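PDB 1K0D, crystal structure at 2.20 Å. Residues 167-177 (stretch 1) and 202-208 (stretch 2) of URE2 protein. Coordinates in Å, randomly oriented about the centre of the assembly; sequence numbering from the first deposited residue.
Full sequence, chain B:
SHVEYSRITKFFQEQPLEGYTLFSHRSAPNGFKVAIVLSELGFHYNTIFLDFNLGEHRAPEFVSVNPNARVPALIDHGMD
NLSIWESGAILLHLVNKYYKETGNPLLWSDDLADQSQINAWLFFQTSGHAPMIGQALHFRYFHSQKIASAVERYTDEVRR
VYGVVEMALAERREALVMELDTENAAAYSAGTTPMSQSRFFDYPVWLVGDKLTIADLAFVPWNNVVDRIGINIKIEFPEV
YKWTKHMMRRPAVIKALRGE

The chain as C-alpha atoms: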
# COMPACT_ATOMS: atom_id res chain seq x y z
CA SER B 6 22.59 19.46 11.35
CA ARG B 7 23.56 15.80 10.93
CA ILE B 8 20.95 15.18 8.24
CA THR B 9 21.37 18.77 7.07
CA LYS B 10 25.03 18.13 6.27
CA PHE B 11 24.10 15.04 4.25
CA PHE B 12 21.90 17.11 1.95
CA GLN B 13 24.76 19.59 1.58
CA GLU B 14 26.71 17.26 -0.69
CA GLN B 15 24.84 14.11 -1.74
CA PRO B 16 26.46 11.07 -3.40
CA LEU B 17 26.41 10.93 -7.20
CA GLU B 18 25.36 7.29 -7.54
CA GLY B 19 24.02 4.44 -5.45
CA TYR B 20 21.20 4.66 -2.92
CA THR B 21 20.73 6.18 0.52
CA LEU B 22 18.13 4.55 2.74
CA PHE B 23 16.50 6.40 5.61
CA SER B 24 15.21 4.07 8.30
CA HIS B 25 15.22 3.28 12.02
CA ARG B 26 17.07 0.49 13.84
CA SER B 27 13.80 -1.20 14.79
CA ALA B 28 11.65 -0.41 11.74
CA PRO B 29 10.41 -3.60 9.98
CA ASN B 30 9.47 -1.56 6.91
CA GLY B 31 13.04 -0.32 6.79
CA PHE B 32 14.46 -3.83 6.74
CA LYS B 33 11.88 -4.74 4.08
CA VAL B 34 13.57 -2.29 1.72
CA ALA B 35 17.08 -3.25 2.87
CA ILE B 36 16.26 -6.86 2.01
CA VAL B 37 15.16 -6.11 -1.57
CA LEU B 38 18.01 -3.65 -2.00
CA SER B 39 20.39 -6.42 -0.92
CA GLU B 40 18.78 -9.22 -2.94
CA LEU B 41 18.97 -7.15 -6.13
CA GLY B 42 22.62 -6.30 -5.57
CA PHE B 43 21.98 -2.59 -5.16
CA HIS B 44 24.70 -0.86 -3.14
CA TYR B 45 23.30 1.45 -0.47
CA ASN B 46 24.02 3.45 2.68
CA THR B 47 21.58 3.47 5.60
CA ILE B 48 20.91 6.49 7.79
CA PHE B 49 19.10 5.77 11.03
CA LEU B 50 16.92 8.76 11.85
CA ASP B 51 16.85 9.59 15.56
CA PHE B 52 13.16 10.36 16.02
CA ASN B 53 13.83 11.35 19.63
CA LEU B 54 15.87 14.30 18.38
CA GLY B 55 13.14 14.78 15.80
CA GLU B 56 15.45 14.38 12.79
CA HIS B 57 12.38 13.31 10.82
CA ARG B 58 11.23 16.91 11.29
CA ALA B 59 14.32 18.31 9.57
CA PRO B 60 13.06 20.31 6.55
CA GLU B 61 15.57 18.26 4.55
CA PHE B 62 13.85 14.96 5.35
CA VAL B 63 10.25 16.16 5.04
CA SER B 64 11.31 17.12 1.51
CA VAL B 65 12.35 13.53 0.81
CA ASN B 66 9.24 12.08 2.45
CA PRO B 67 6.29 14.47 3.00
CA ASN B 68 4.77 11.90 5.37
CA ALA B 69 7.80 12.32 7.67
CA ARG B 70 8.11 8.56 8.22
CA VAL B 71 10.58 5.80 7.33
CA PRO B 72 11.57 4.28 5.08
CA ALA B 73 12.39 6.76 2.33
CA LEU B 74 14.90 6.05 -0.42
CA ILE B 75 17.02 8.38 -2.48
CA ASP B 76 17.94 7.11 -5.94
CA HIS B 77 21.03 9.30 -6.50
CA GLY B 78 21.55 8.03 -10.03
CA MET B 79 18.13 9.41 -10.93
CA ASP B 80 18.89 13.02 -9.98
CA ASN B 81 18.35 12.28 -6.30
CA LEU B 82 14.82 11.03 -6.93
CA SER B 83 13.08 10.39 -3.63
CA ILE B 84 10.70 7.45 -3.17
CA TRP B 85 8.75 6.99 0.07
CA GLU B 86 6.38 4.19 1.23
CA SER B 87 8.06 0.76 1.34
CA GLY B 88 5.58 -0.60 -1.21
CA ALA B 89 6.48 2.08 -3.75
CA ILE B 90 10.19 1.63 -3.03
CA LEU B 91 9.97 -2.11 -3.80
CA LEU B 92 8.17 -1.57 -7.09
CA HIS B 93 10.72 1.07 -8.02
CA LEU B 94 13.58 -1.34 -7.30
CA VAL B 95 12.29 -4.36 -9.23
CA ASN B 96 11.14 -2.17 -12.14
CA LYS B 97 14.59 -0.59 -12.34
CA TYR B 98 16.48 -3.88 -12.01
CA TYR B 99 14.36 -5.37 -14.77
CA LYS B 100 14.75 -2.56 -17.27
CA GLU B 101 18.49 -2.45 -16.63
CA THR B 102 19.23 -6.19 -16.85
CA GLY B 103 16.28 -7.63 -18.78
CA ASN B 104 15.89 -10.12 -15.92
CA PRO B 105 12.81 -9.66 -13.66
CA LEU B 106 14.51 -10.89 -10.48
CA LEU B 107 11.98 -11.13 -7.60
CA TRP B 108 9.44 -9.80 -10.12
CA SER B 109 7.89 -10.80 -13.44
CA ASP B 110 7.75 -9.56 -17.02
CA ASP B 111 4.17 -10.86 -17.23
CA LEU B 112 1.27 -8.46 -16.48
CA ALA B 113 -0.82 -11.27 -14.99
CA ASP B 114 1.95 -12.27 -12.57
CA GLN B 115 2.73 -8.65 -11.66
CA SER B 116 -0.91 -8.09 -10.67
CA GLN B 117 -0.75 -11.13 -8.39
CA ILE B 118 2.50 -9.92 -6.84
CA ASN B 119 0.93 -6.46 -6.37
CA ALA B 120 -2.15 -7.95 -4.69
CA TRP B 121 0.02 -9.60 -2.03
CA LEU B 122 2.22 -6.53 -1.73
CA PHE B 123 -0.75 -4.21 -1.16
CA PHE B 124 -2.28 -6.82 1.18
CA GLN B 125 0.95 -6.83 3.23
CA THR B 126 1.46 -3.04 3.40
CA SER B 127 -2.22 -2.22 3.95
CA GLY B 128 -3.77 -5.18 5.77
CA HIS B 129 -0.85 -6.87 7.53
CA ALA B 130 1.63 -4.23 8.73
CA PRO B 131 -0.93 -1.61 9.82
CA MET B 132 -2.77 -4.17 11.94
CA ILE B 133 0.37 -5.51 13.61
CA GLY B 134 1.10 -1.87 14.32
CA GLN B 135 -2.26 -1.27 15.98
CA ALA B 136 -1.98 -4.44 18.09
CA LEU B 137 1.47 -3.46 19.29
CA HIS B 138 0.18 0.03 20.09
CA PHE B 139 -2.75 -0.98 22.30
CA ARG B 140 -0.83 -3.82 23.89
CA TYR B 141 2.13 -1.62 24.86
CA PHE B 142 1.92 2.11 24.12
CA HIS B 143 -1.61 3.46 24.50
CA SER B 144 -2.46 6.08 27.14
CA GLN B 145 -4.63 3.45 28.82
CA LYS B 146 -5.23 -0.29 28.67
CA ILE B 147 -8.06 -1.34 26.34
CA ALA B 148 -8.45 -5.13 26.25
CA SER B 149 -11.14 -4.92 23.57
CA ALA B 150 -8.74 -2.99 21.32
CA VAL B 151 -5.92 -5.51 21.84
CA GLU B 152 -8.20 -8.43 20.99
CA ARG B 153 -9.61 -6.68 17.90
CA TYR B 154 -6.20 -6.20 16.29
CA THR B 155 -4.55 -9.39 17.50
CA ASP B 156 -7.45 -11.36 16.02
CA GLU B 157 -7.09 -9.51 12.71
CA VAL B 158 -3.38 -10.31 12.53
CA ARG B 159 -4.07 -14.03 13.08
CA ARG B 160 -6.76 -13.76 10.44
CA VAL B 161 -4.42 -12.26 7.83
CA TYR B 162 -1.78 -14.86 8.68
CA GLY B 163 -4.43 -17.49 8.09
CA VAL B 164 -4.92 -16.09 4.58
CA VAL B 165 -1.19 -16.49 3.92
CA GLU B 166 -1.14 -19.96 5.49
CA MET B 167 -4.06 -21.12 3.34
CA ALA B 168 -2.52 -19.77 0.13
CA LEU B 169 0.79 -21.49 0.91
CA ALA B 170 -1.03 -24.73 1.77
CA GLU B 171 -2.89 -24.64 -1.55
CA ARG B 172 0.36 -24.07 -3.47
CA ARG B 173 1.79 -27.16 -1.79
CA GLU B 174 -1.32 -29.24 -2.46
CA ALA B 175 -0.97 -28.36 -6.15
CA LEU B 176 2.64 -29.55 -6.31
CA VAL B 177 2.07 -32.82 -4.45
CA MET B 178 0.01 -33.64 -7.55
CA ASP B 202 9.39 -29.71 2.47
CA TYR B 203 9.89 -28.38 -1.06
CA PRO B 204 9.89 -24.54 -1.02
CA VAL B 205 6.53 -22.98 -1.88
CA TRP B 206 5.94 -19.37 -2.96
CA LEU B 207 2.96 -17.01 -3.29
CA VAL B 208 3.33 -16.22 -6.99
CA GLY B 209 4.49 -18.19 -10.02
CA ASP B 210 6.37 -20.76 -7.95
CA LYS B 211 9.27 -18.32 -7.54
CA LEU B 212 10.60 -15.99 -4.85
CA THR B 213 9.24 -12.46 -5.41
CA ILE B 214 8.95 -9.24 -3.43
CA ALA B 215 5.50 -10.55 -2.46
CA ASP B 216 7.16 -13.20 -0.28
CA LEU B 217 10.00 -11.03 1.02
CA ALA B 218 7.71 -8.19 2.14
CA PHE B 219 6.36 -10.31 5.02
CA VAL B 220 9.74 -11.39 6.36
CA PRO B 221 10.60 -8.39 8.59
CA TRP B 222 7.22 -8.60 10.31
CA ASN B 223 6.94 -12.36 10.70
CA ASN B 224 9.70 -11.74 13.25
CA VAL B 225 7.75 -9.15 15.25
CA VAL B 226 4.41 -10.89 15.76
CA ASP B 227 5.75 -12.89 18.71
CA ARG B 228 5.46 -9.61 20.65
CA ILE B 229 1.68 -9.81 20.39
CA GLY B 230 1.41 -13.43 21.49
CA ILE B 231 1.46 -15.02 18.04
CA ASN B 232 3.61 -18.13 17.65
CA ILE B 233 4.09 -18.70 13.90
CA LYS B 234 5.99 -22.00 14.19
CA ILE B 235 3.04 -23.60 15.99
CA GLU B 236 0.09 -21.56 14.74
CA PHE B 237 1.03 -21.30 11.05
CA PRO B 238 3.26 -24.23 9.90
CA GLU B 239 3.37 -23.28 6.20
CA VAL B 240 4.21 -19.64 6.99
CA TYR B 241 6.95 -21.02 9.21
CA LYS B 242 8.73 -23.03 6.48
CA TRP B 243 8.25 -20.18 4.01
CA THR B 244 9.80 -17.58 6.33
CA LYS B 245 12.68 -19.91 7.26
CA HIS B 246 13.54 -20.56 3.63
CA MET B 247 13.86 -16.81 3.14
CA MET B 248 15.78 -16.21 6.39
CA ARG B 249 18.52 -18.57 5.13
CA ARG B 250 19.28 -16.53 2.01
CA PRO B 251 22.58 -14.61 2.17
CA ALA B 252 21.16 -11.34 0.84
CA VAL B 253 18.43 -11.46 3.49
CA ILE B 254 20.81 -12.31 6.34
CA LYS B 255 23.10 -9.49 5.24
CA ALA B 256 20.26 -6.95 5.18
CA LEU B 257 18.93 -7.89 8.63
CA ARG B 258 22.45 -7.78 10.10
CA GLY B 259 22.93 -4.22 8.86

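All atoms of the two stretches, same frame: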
# COMPACT_ATOMS: atom_id res chain seq x y z
N MET B 167 -3.19 -20.43 4.29
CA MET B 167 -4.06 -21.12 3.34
C MET B 167 -3.48 -21.09 1.93
O MET B 167 -3.38 -22.12 1.27
CB MET B 167 -5.46 -20.47 3.37
CG MET B 167 -6.45 -21.00 2.33
SD MET B 167 -8.16 -20.42 2.60
CE MET B 167 -8.06 -18.68 2.06
N ALA B 168 -3.09 -19.91 1.46
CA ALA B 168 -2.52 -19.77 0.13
C ALA B 168 -1.28 -20.66 -0.03
O ALA B 168 -1.12 -21.33 -1.05
CB ALA B 168 -2.16 -18.32 -0.15
N LEU B 169 -0.42 -20.67 0.98
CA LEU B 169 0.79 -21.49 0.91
C LEU B 169 0.42 -22.98 0.90
O LEU B 169 1.02 -23.77 0.17
CB LEU B 169 1.72 -21.19 2.10
CG LEU B 169 2.37 -19.80 2.10
CD1 LEU B 169 3.09 -19.57 3.42
CD2 LEU B 169 3.33 -19.68 0.92
N ALA B 170 -0.56 -23.35 1.71
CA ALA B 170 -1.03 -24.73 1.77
C ALA B 170 -1.55 -25.17 0.41
O ALA B 170 -1.24 -26.27 -0.06
CB ALA B 170 -2.12 -24.87 2.82
N GLU B 171 -2.34 -24.31 -0.24
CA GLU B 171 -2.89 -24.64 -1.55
C GLU B 171 -1.80 -24.80 -2.60
O GLU B 171 -1.91 -25.65 -3.49
CB GLU B 171 -3.88 -23.57 -2.01
CG GLU B 171 -5.13 -23.48 -1.15
CD GLU B 171 -6.09 -22.42 -1.65
OE1 GLU B 171 -6.60 -22.57 -2.78
OE2 GLU B 171 -6.33 -21.44 -0.92
N ARG B 172 -0.75 -23.98 -2.52
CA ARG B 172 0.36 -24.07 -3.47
C ARG B 172 1.05 -25.42 -3.32
O ARG B 172 1.48 -26.03 -4.30
CB ARG B 172 1.38 -22.97 -3.22
CG ARG B 172 0.86 -21.55 -3.30
CD ARG B 172 0.58 -21.14 -4.73
NE ARG B 172 0.17 -19.74 -4.76
CZ ARG B 172 -0.96 -19.28 -4.23
NH1 ARG B 172 -1.79 -20.11 -3.61
NH2 ARG B 172 -1.24 -17.98 -4.29
N ARG B 173 1.16 -25.88 -2.08
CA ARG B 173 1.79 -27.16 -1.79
C ARG B 173 0.93 -28.30 -2.31
O ARG B 173 1.42 -29.23 -2.96
CB ARG B 173 2.01 -27.30 -0.29
CG ARG B 173 2.58 -28.63 0.13
CD ARG B 173 3.46 -28.45 1.35
NE ARG B 173 4.72 -27.82 0.97
CZ ARG B 173 5.41 -27.02 1.76
NH1 ARG B 173 6.55 -26.50 1.33
NH2 ARG B 173 4.96 -26.71 2.97
N GLU B 174 -0.36 -28.23 -2.02
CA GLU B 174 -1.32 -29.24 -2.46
C GLU B 174 -1.25 -29.43 -3.97
O GLU B 174 -1.38 -30.54 -4.47
CB GLU B 174 -2.72 -28.81 -2.04
CG GLU B 174 -3.83 -29.74 -2.48
CD GLU B 174 -5.20 -29.22 -2.10
OE1 GLU B 174 -5.54 -28.08 -2.47
OE2 GLU B 174 -5.95 -29.96 -1.42
N ALA B 175 -1.05 -28.33 -4.69
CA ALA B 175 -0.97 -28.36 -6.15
C ALA B 175 0.29 -29.05 -6.66
O ALA B 175 0.27 -29.68 -7.72
CB ALA B 175 -1.05 -26.95 -6.71
N LEU B 176 1.38 -28.93 -5.91
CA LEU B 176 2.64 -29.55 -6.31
C LEU B 176 2.64 -31.04 -6.02
O LEU B 176 3.08 -31.84 -6.85
CB LEU B 176 3.82 -28.89 -5.58
CG LEU B 176 4.26 -27.52 -6.12
CD1 LEU B 176 5.33 -26.94 -5.22
CD2 LEU B 176 4.78 -27.68 -7.54
N VAL B 177 2.13 -31.42 -4.85
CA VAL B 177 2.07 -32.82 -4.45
C VAL B 177 1.37 -33.65 -5.53
O VAL B 177 1.43 -34.88 -5.52
CB VAL B 177 1.32 -32.99 -3.12
CG1 VAL B 177 1.30 -34.45 -2.70
CG2 VAL B 177 1.99 -32.15 -2.04
N ASP B 202 8.52 -30.78 1.99
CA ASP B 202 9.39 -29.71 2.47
C ASP B 202 9.90 -28.84 1.33
O ASP B 202 10.66 -27.90 1.55
CB ASP B 202 10.58 -30.29 3.24
CG ASP B 202 11.52 -29.21 3.74
OD1 ASP B 202 11.09 -28.37 4.57
OD2 ASP B 202 12.70 -29.18 3.30
N TYR B 203 9.49 -29.16 0.11
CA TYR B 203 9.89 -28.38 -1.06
C TYR B 203 9.42 -26.94 -0.85
O TYR B 203 8.31 -26.70 -0.38
CB TYR B 203 9.26 -28.98 -2.31
CG TYR B 203 9.48 -28.17 -3.57
CD1 TYR B 203 10.73 -28.15 -4.20
CD2 TYR B 203 8.45 -27.41 -4.12
CE1 TYR B 203 10.94 -27.39 -5.35
CE2 TYR B 203 8.65 -26.66 -5.28
CZ TYR B 203 9.89 -26.65 -5.88
OH TYR B 203 10.07 -25.91 -7.03
N PRO B 204 10.27 -25.95 -1.19
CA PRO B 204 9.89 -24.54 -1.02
C PRO B 204 8.69 -24.12 -1.86
O PRO B 204 8.61 -24.41 -3.05
CB PRO B 204 11.17 -23.80 -1.41
CG PRO B 204 11.78 -24.71 -2.42
CD PRO B 204 11.61 -26.06 -1.79
N VAL B 205 7.74 -23.45 -1.22
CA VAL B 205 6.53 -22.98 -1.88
C VAL B 205 6.44 -21.45 -1.80
O VAL B 205 6.73 -20.86 -0.76
CB VAL B 205 5.30 -23.65 -1.24
CG1 VAL B 205 4.04 -22.92 -1.63
CG2 VAL B 205 5.21 -25.10 -1.70
N TRP B 206 6.04 -20.82 -2.90
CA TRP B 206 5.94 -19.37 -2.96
C TRP B 206 4.55 -18.88 -3.36
O TRP B 206 3.78 -19.60 -3.97
CB TRP B 206 6.97 -18.81 -3.95
CG TRP B 206 8.34 -19.33 -3.70
CD1 TRP B 206 9.03 -20.25 -4.45
CD2 TRP B 206 9.19 -19.02 -2.59
NE1 TRP B 206 10.25 -20.52 -3.88
CE2 TRP B 206 10.38 -19.78 -2.73
CE3 TRP B 206 9.07 -18.16 -1.48
CZ2 TRP B 206 11.43 -19.71 -1.82
CZ3 TRP B 206 10.11 -18.10 -0.57
CH2 TRP B 206 11.28 -18.87 -0.74
N LEU B 207 4.26 -17.63 -3.01
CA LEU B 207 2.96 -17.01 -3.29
C LEU B 207 2.62 -16.82 -4.76
O LEU B 207 1.48 -17.02 -5.16
CB LEU B 207 2.86 -15.67 -2.57
CG LEU B 207 2.82 -15.70 -1.04
CD1 LEU B 207 2.93 -14.29 -0.49
CD2 LEU B 207 1.53 -16.35 -0.58
N VAL B 208 3.60 -16.44 -5.58
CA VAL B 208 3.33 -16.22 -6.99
C VAL B 208 4.30 -16.92 -7.94
O VAL B 208 5.51 -16.93 -7.74
CB VAL B 208 3.34 -14.70 -7.32
CG1 VAL B 208 3.01 -14.48 -8.80
CG2 VAL B 208 2.33 -13.96 -6.44

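One face of a helix packs against an irregular, extended segment through a row of apolar side chains, and two neighbouring arginines fasten that segment by its backbone carbonyls. All the hydrogen bonds across the contact run from arginine side chains to main-chain oxygens. Arg172 grips Leu207 O with two donors, NE and NH2, each 3.0 Å from that oxygen; the carbonyl lies at the edge of the guanidinium, near its plane, so both N-H groups converge on one acceptor. On the way there Arg172 passes close to the backbone, its CG 3.6 Å from Trp206 O. Arg173 starts sideways to the segment, but its end swings nearer, and NH1 donates to Tyr203 O in a very short hydrogen bond of 2.5 Å, again at the guanidinium edge; NH2 is satisfied elsewhere in the structure. The two acceptors are four residues apart, and between them sits Val205, whose CA-to-CB bond points toward the helix and which has the largest covered area in the contact. Val205 CG1 approaches Arg172 CB at 3.1 Å, a tight carbon-carbon distance, and Leu169 O at 3.6 Å, while Val205 CG2 lies 4.0 Å from Leu176 CD1. Leu169 CD2 sits between two apolar partners, 4.2 Å from Val205 CG1 and 4.1 Å from Leu207 CD2. Leu207 starts away from the helix, yet its end turns back, and CD2 also reaches Ala168 CB at 4.2 Å. Toward the other end of the contact, Leu176 CD1 meets the edge of the Tyr203 ring, 3.3 Å from CE2. The helix thus meets the segment with Ala168, Leu169, Arg172, Arg173 and Leu176, a spacing that keeps them on one side; Ala170 points away.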